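Periplasmic binding protein (Veillonella parvula, PDB 4LJS) probably captures a ligand, such as an iron-carrying compound, outside the cytoplasmic membrane and delivers it to an ABC transporter for uptake. Local coordinates at residues 194-199 and 226-231; 245-250 and 308-313. All coordinates share one frame; numbering follows the deposited sequence.

Interaction 1. Residues 194-199 and 226-231; sequences PPKALF and DVIDTE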
ATOM      1  N   PRO A 194      11.280  22.200  10.033  1.00 50.08           N
ATOM      2  CA  PRO A 194      10.738  20.872   9.722  1.00 49.99           C
ATOM      3  C   PRO A 194      10.140  20.234  10.965  1.00 48.63           C
ATOM      4  O   PRO A 194      10.764  20.282  12.021  1.00 56.78           O
ATOM      5  CB  PRO A 194      11.973  20.077   9.283  1.00 49.07           C
ATOM      6  CG  PRO A 194      12.986  21.101   8.909  1.00 53.62           C
ATOM      7  CD  PRO A 194      12.733  22.268   9.812  1.00 52.51           C
ATOM      8  N   PRO A 195       8.936  19.655  10.847  1.00 48.36           N
ATOM      9  CA  PRO A 195       8.285  19.021  11.997  1.00 47.13           C
ATOM     10  C   PRO A 195       8.979  17.707  12.358  1.00 45.21           C
ATOM     11  O   PRO A 195       9.502  17.029  11.475  1.00 36.50           O
ATOM     12  CB  PRO A 195       6.870  18.749  11.482  1.00 50.11           C
ATOM     13  CG  PRO A 195       7.041  18.580  10.014  1.00 50.79           C
ATOM     14  CD  PRO A 195       8.127  19.547   9.620  1.00 42.86           C
ATOM     15  N   LYS A 196       8.998  17.366  13.642  1.00 49.02           N
ATOM     16  CA  LYS A 196       9.561  16.092  14.079  1.00 49.77           C
ATOM     17  C   LYS A 196       8.458  15.038  14.242  1.00 44.19           C
ATOM     18  O   LYS A 196       7.589  15.161  15.116  1.00 43.13           O
ATOM     19  CB  LYS A 196      10.351  16.264  15.382  1.00 53.37           C
ATOM     20  CG  LYS A 196      10.943  14.960  15.905  1.00 62.38           C
ATOM     21  CD  LYS A 196      12.435  15.060  16.199  1.00 65.44           C
ATOM     22  CE  LYS A 196      12.704  15.833  17.473  1.00 68.14           C
ATOM     23  NZ  LYS A 196      13.982  15.394  18.101  1.00 71.63           N
ATOM     24  N   ALA A 197       8.503  14.004  13.407  1.00 41.79           N
ATOM     25  CA  ALA A 197       7.434  13.006  13.359  1.00 39.98           C
ATOM     26  C   ALA A 197       7.822  11.645  13.940  1.00 44.01           C
ATOM     27  O   ALA A 197       8.975  11.213  13.834  1.00 43.01           O
ATOM     28  CB  ALA A 197       6.937  12.832  11.924  1.00 31.02           C
ATOM     29  N   LEU A 198       6.840  10.974  14.538  1.00 40.57           N
ATOM     30  CA  LEU A 198       7.008   9.608  15.012  1.00 39.35           C
ATOM     31  C   LEU A 198       5.933   8.705  14.428  1.00 40.42           C
ATOM     32  O   LEU A 198       4.743   8.993  14.550  1.00 42.96           O
ATOM     33  CB  LEU A 198       6.947   9.554  16.539  1.00 40.25           C
ATOM     34  CG  LEU A 198       6.937   8.141  17.125  1.00 39.45           C
ATOM     35  CD1 LEU A 198       8.284   7.458  16.912  1.00 40.24           C
ATOM     36  CD2 LEU A 198       6.550   8.157  18.598  1.00 39.11           C
ATOM     37  N   PHE A 199       6.357   7.614  13.791  1.00 40.25           N
ATOM     38  CA  PHE A 199       5.426   6.619  13.268  1.00 39.08           C
ATOM     39  C   PHE A 199       5.524   5.347  14.093  1.00 43.68           C
ATOM     40  O   PHE A 199       6.585   4.719  14.162  1.00 38.60           O
ATOM     41  CB  PHE A 199       5.736   6.289  11.811  1.00 38.10           C
ATOM     42  CG  PHE A 199       5.653   7.467  10.887  1.00 41.15           C
ATOM     43  CD1 PHE A 199       6.718   8.347  10.762  1.00 40.93           C
ATOM     44  CD2 PHE A 199       4.517   7.686  10.129  1.00 39.61           C
ATOM     45  CE1 PHE A 199       6.646   9.428   9.900  1.00 38.24           C
ATOM     46  CE2 PHE A 199       4.435   8.766   9.266  1.00 42.35           C
ATOM     47  CZ  PHE A 199       5.501   9.642   9.156  1.00 37.92           C
ATOM     48  N   ASP A 226      11.328  15.627   9.911  1.00 41.30           N
ATOM     49  CA  ASP A 226      12.413  15.037  10.675  1.00 49.36           C
ATOM     50  C   ASP A 226      11.883  13.754  11.320  1.00 47.59           C
ATOM     51  O   ASP A 226      11.261  13.794  12.382  1.00 50.74           O
ATOM     52  CB  ASP A 226      12.910  16.032  11.730  1.00 53.40           C
ATOM     53  CG  ASP A 226      14.141  15.542  12.470  1.00 67.21           C
ATOM     54  OD1 ASP A 226      14.791  14.590  11.992  1.00 72.44           O
ATOM     55  OD2 ASP A 226      14.463  16.121  13.531  1.00 72.96           O
ATOM     56  N   VAL A 227      12.114  12.624  10.658  1.00 43.94           N
ATOM     57  CA  VAL A 227      11.554  11.352  11.100  1.00 41.79           C
ATOM     58  C   VAL A 227      12.392  10.727  12.207  1.00 42.83           C
ATOM     59  O   VAL A 227      13.593  10.520  12.049  1.00 46.47           O
ATOM     60  CB  VAL A 227      11.402  10.353   9.925  1.00 39.81           C
ATOM     61  CG1 VAL A 227      10.847   9.029  10.417  1.00 39.33           C
ATOM     62  CG2 VAL A 227      10.487  10.922   8.865  1.00 36.70           C
ATOM     63  N   ILE A 228      11.747  10.438  13.332  1.00 44.09           N
ATOM     64  CA  ILE A 228      12.406   9.785  14.458  1.00 47.51           C
ATOM     65  C   ILE A 228      12.679   8.313  14.157  1.00 54.20           C
ATOM     66  O   ILE A 228      11.813   7.612  13.631  1.00 56.11           O
ATOM     67  CB  ILE A 228      11.541   9.879  15.729  1.00 48.53           C
ATOM     68  CG1 ILE A 228      11.342  11.341  16.125  1.00 47.37           C
ATOM     69  CG2 ILE A 228      12.168   9.096  16.873  1.00 49.90           C
ATOM     70  CD1 ILE A 228      10.396  11.533  17.271  1.00 47.49           C
ATOM     71  N   ASP A 229      13.881   7.851  14.488  1.00 54.61           N
ATOM     72  CA  ASP A 229      14.249   6.451  14.287  1.00 57.81           C
ATOM     73  C   ASP A 229      15.372   6.039  15.230  1.00 59.76           C
ATOM     74  O   ASP A 229      16.533   6.378  15.011  1.00 60.58           O
ATOM     75  CB  ASP A 229      14.665   6.208  12.835  1.00 61.77           C
ATOM     76  CG  ASP A 229      14.876   4.734  12.520  1.00 70.07           C
ATOM     77  OD1 ASP A 229      14.589   3.878  13.385  1.00 69.22           O
ATOM     78  OD2 ASP A 229      15.313   4.432  11.389  1.00 76.06           O
ATOM     79  N   THR A 230      15.018   5.301  16.276  1.00 64.93           N
ATOM     80  CA  THR A 230      15.997   4.844  17.254  1.00 71.76           C
ATOM     81  C   THR A 230      16.610   3.505  16.853  1.00 76.42           C
ATOM     82  O   THR A 230      17.381   2.918  17.612  1.00 81.16           O
ATOM     83  CB  THR A 230      15.369   4.713  18.652  1.00 72.41           C
ATOM     84  OG1 THR A 230      14.237   3.833  18.587  1.00 72.47           O
ATOM     85  CG2 THR A 230      14.926   6.079  19.167  1.00 67.12           C
ATOM     86  N   GLU A 231      16.251   3.027  15.665  1.00 75.49           N
ATOM     87  CA  GLU A 231      16.813   1.796  15.111  1.00 75.37           C
ATOM     88  C   GLU A 231      16.632   0.599  16.039  1.00 76.85           C
ATOM     89  O   GLU A 231      17.586  -0.101  16.363  1.00 79.59           O
ATOM     90  CB  GLU A 231      18.285   1.994  14.762  1.00 79.10           C
ATOM     91  CG  GLU A 231      18.521   3.169  13.834  1.00 77.49           C
ATOM     92  CD  GLU A 231      19.985   3.398  13.547  1.00 87.72           C
ATOM     93  OE1 GLU A 231      20.832   2.867  14.299  1.00 95.00           O
ATOM     94  OE2 GLU A 231      20.290   4.108  12.565  1.00 91.91           O
TER
HETATM   95  O   HOH W   1       9.131   7.235  13.158  1.00 39.71           O
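Lys196 and Asp226 stand as a parallel bridge pair, and their side chains run side by side, pointing the same way from the sheet. In both, CG lies anti to the backbone N (chi1 179° in Lys196). The contact is made by a lysine methylene, not by the ammonium: Lys196 CD sits 3.5 Å from Asp226 OD2. The Lys196 chain is bent at chi2 and chi3, and Lys196 NZ stays 4.7 Å from Asp226 OD2. The charges are therefore near but not in contact, and any attraction is probably modest. Ile228, just past the short strand, points toward 194-199 and crosses Lys196 at about a right angle. Its CG1 meets Lys196 CG at 3.6 Å, and its CD1 reaches on to Leu198 CB.

Ala197 and Val227 form the next bridge and put their side chains on the other face. There Val227 CG1 approaches Phe199 CD1 obliquely at 4.2 Å, the two side chains crossing at about a right angle.

Three backbone bonds join the two segments. Asp226 N gives to Pro195 O, and Ile228 N gives to Ala197 O at 2.9 Å. Between them Ala197 N gives to Asp226 O. Past the last direct bond a water takes over: it accepts from Phe199 N and donates to Ile228 O, 2.7 Å from that oxygen. The two chains are already parting here, and Asp229 starts an Asx turn, its OD1 accepting from Glu231 N.

This pairing places the short strand 226-227 beside strand 196-203 in a mixed sheet. Helix 237-243 packs on Leu198 and Ile228. Helix 299-310 packs against Ala197 and Phe199.

Interaction 2. Residues 245-250 and 308-313; sequences PDVIFL and HGLYPN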
ATOM      1  N   PRO A 245       8.316  14.019  19.673  1.00 57.36           N
ATOM      2  CA  PRO A 245       7.774  14.380  18.358  1.00 55.75           C
ATOM      3  C   PRO A 245       6.715  15.475  18.434  1.00 54.84           C
ATOM      4  O   PRO A 245       5.954  15.532  19.400  1.00 53.82           O
ATOM      5  CB  PRO A 245       7.131  13.078  17.879  1.00 55.27           C
ATOM      6  CG  PRO A 245       6.805  12.333  19.138  1.00 53.61           C
ATOM      7  CD  PRO A 245       7.906  12.667  20.094  1.00 51.65           C
ATOM      8  N   ASP A 246       6.683  16.328  17.414  1.00 44.86           N
ATOM      9  CA  ASP A 246       5.615  17.303  17.222  1.00 48.83           C
ATOM     10  C   ASP A 246       4.293  16.651  16.837  1.00 50.45           C
ATOM     11  O   ASP A 246       3.226  17.202  17.108  1.00 48.61           O
ATOM     12  CB  ASP A 246       5.993  18.270  16.105  1.00 44.35           C
ATOM     13  CG  ASP A 246       7.261  19.019  16.396  1.00 52.17           C
ATOM     14  OD1 ASP A 246       7.396  19.534  17.527  1.00 56.06           O
ATOM     15  OD2 ASP A 246       8.123  19.084  15.495  1.00 58.09           O
ATOM     16  N   VAL A 247       4.379  15.499  16.173  1.00 46.80           N
ATOM     17  CA  VAL A 247       3.203  14.787  15.676  1.00 38.25           C
ATOM     18  C   VAL A 247       3.452  13.273  15.679  1.00 44.49           C
ATOM     19  O   VAL A 247       4.512  12.803  15.257  1.00 44.72           O
ATOM     20  CB  VAL A 247       2.797  15.276  14.257  1.00 45.61           C
ATOM     21  CG1 VAL A 247       3.983  15.221  13.298  1.00 46.86           C
ATOM     22  CG2 VAL A 247       1.632  14.469  13.709  1.00 43.15           C
ATOM     23  N   ILE A 248       2.486  12.518  16.193  1.00 40.88           N
ATOM     24  CA  ILE A 248       2.577  11.068  16.204  1.00 42.62           C
ATOM     25  C   ILE A 248       1.607  10.467  15.204  1.00 46.24           C
ATOM     26  O   ILE A 248       0.430  10.821  15.171  1.00 51.11           O
ATOM     27  CB  ILE A 248       2.242  10.496  17.584  1.00 45.06           C
ATOM     28  CG1 ILE A 248       3.281  10.943  18.612  1.00 45.97           C
ATOM     29  CG2 ILE A 248       2.160   8.967  17.527  1.00 46.04           C
ATOM     30  CD1 ILE A 248       2.957  10.514  20.026  1.00 49.20           C
ATOM     31  N   PHE A 249       2.103   9.554  14.384  1.00 46.27           N
ATOM     32  CA  PHE A 249       1.219   8.774  13.533  1.00 40.41           C
ATOM     33  C   PHE A 249       1.046   7.376  14.106  1.00 41.98           C
ATOM     34  O   PHE A 249       2.020   6.643  14.301  1.00 46.00           O
ATOM     35  CB  PHE A 249       1.731   8.753  12.097  1.00 29.64           C
ATOM     36  CG  PHE A 249       1.702  10.103  11.444  1.00 32.69           C
ATOM     37  CD1 PHE A 249       0.513  10.616  10.940  1.00 33.99           C
ATOM     38  CD2 PHE A 249       2.842  10.882  11.378  1.00 35.29           C
ATOM     39  CE1 PHE A 249       0.468  11.860  10.356  1.00 30.37           C
ATOM     40  CE2 PHE A 249       2.808  12.130  10.787  1.00 38.06           C
ATOM     41  CZ  PHE A 249       1.618  12.622  10.276  1.00 38.60           C
ATOM     42  N   LEU A 250      -0.200   7.037  14.413  1.00 41.29           N
ATOM     43  CA  LEU A 250      -0.545   5.709  14.909  1.00 48.78           C
ATOM     44  C   LEU A 250      -0.954   4.806  13.752  1.00 45.48           C
ATOM     45  O   LEU A 250      -2.047   4.945  13.193  1.00 44.57           O
ATOM     46  CB  LEU A 250      -1.688   5.792  15.922  1.00 52.10           C
ATOM     47  CG  LEU A 250      -1.408   6.506  17.246  1.00 58.40           C
ATOM     48  CD1 LEU A 250      -2.610   6.377  18.173  1.00 60.28           C
ATOM     49  CD2 LEU A 250      -0.154   5.955  17.909  1.00 57.12           C
ATOM     50  N   HIS A 308      -1.019  16.320   5.804  1.00 36.49           N
ATOM     51  CA  HIS A 308      -1.982  17.105   6.565  1.00 38.08           C
ATOM     52  C   HIS A 308      -1.636  17.127   8.054  1.00 38.79           C
ATOM     53  O   HIS A 308      -1.795  18.152   8.706  1.00 34.85           O
ATOM     54  CB  HIS A 308      -3.413  16.607   6.335  1.00 33.62           C
ATOM     55  CG  HIS A 308      -3.976  16.988   4.996  1.00 40.86           C
ATOM     56  ND1 HIS A 308      -3.243  16.912   3.829  1.00 38.30           N
ATOM     57  CD2 HIS A 308      -5.202  17.446   4.641  1.00 38.07           C
ATOM     58  CE1 HIS A 308      -3.993  17.306   2.813  1.00 33.60           C
ATOM     59  NE2 HIS A 308      -5.184  17.638   3.280  1.00 39.60           N
ATOM     60  N   GLY A 309      -1.140  16.006   8.577  1.00 30.55           N
ATOM     61  CA  GLY A 309      -0.687  15.946   9.958  1.00 27.22           C
ATOM     62  C   GLY A 309       0.630  16.670  10.215  1.00 38.81           C
ATOM     63  O   GLY A 309       0.839  17.247  11.289  1.00 38.98           O
ATOM     64  N   LEU A 310       1.534  16.640   9.238  1.00 32.44           N
ATOM     65  CA  LEU A 310       2.827  17.301   9.396  1.00 30.61           C
ATOM     66  C   LEU A 310       2.667  18.809   9.326  1.00 30.88           C
ATOM     67  O   LEU A 310       3.298  19.542  10.086  1.00 40.83           O
ATOM     68  CB  LEU A 310       3.817  16.843   8.319  1.00 35.10           C
ATOM     69  CG  LEU A 310       4.389  15.433   8.436  1.00 38.85           C
ATOM     70  CD1 LEU A 310       5.212  15.107   7.196  1.00 34.55           C
ATOM     71  CD2 LEU A 310       5.225  15.299   9.709  1.00 36.37           C
ATOM     72  N   TYR A 311       1.800  19.271   8.427  1.00 31.23           N
ATOM     73  CA  TYR A 311       1.676  20.706   8.177  1.00 37.18           C
ATOM     74  C   TYR A 311       0.253  21.267   8.324  1.00 41.67           C
ATOM     75  O   TYR A 311      -0.346  21.691   7.340  1.00 44.80           O
ATOM     76  CB  TYR A 311       2.241  21.017   6.789  1.00 31.21           C
ATOM     77  CG  TYR A 311       3.668  20.542   6.620  1.00 36.64           C
ATOM     78  CD1 TYR A 311       4.725  21.249   7.180  1.00 32.65           C
ATOM     79  CD2 TYR A 311       3.961  19.374   5.919  1.00 32.45           C
ATOM     80  CE1 TYR A 311       6.029  20.822   7.030  1.00 39.88           C
ATOM     81  CE2 TYR A 311       5.279  18.939   5.765  1.00 32.83           C
ATOM     82  CZ  TYR A 311       6.305  19.669   6.322  1.00 37.13           C
ATOM     83  OH  TYR A 311       7.615  19.254   6.185  1.00 40.25           O
ATOM     84  N   PRO A 312      -0.275  21.296   9.563  1.00 44.84           N
ATOM     85  CA  PRO A 312      -1.656  21.716   9.854  1.00 43.48           C
ATOM     86  C   PRO A 312      -1.965  23.138   9.389  1.00 45.98           C
ATOM     87  O   PRO A 312      -3.120  23.456   9.104  1.00 51.85           O
ATOM     88  CB  PRO A 312      -1.729  21.663  11.388  1.00 40.66           C
ATOM     89  CG  PRO A 312      -0.608  20.785  11.802  1.00 46.93           C
ATOM     90  CD  PRO A 312       0.477  21.002  10.795  1.00 45.52           C
ATOM     91  N   ASN A 313      -0.951  23.990   9.320  1.00 40.70           N
ATOM     92  CA  ASN A 313      -1.168  25.357   8.863  1.00 48.25           C
ATOM     93  C   ASN A 313      -1.375  25.449   7.360  1.00 44.55           C
ATOM     94  O   ASN A 313      -2.096  26.321   6.880  1.00 47.32           O
ATOM     95  CB  ASN A 313      -0.027  26.273   9.302  1.00 56.45           C
ATOM     96  CG  ASN A 313      -0.063  26.568  10.783  1.00 69.64           C
ATOM     97  OD1 ASN A 313      -1.138  26.667  11.380  1.00 72.11           O
ATOM     98  ND2 ASN A 313       1.111  26.702  11.391  1.00 76.52           N
TER
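Leu310 reaches strand 247-252 with one methyl, CD2, which touches both Val247 and Phe249. Val247 can be followed outward. Its CB lies 4.1 Å from Gly309 O. There the side chain forks. CG1, between the backbone N and the carbonyl carbon (chi1 53°), meets Leu310 CD2 at 3.8 Å. CG2, anti to the backbone N, comes to 3.8 Å from Gly309 O. One branch thus touches a side chain and the other a backbone carbonyl.

Phe249 points to the same side of the strand. Its ring presents CE2 to Leu310 CD2 at 4.1 Å, with the methyl at the ring edge and near its plane. CZ comes obliquely to Gly309 CA, also at 4.1 Å. Gly309 has no side chain, and its bare CA lets the helix lie close to the Phe249 ring. Leu310 crosses both Val247 and Phe249 at about a right angle. The contact is buried and mostly apolar; Gly309 O is hydrogen-bonded by Arg283.

The contact packs the C-terminal end of helix 299-310 on one face of the mixed sheet. Tyr311 already leaves helical geometry. Leu310 also touches Ala197 on the neighbouring strand 196-203, and strand 284-288 flanks Val247 and Phe249 through His285 and Leu287.

Both interactions belong to the same mixed sheet, and their centres lie about 11 Å apart. Along the chain, both segments of interaction 1 precede those of interaction 2. Strand 196-203, part of interaction 1, lies next to strand 247-252 of interaction 2, with 226-227 along its other edge. The two contacts also touch directly. Asp246 OD2 probably accepts from Lys196 N, Phe249 N probably bonds to Leu198 O, and the rings of Phe199 and Phe249 stack. Interaction 1 adds a strand to the sheet, whereas interaction 2 covers one face with helix 299-310. Together they build part of one lobe, consistent with the two-lobed architecture of periplasmic binding proteins.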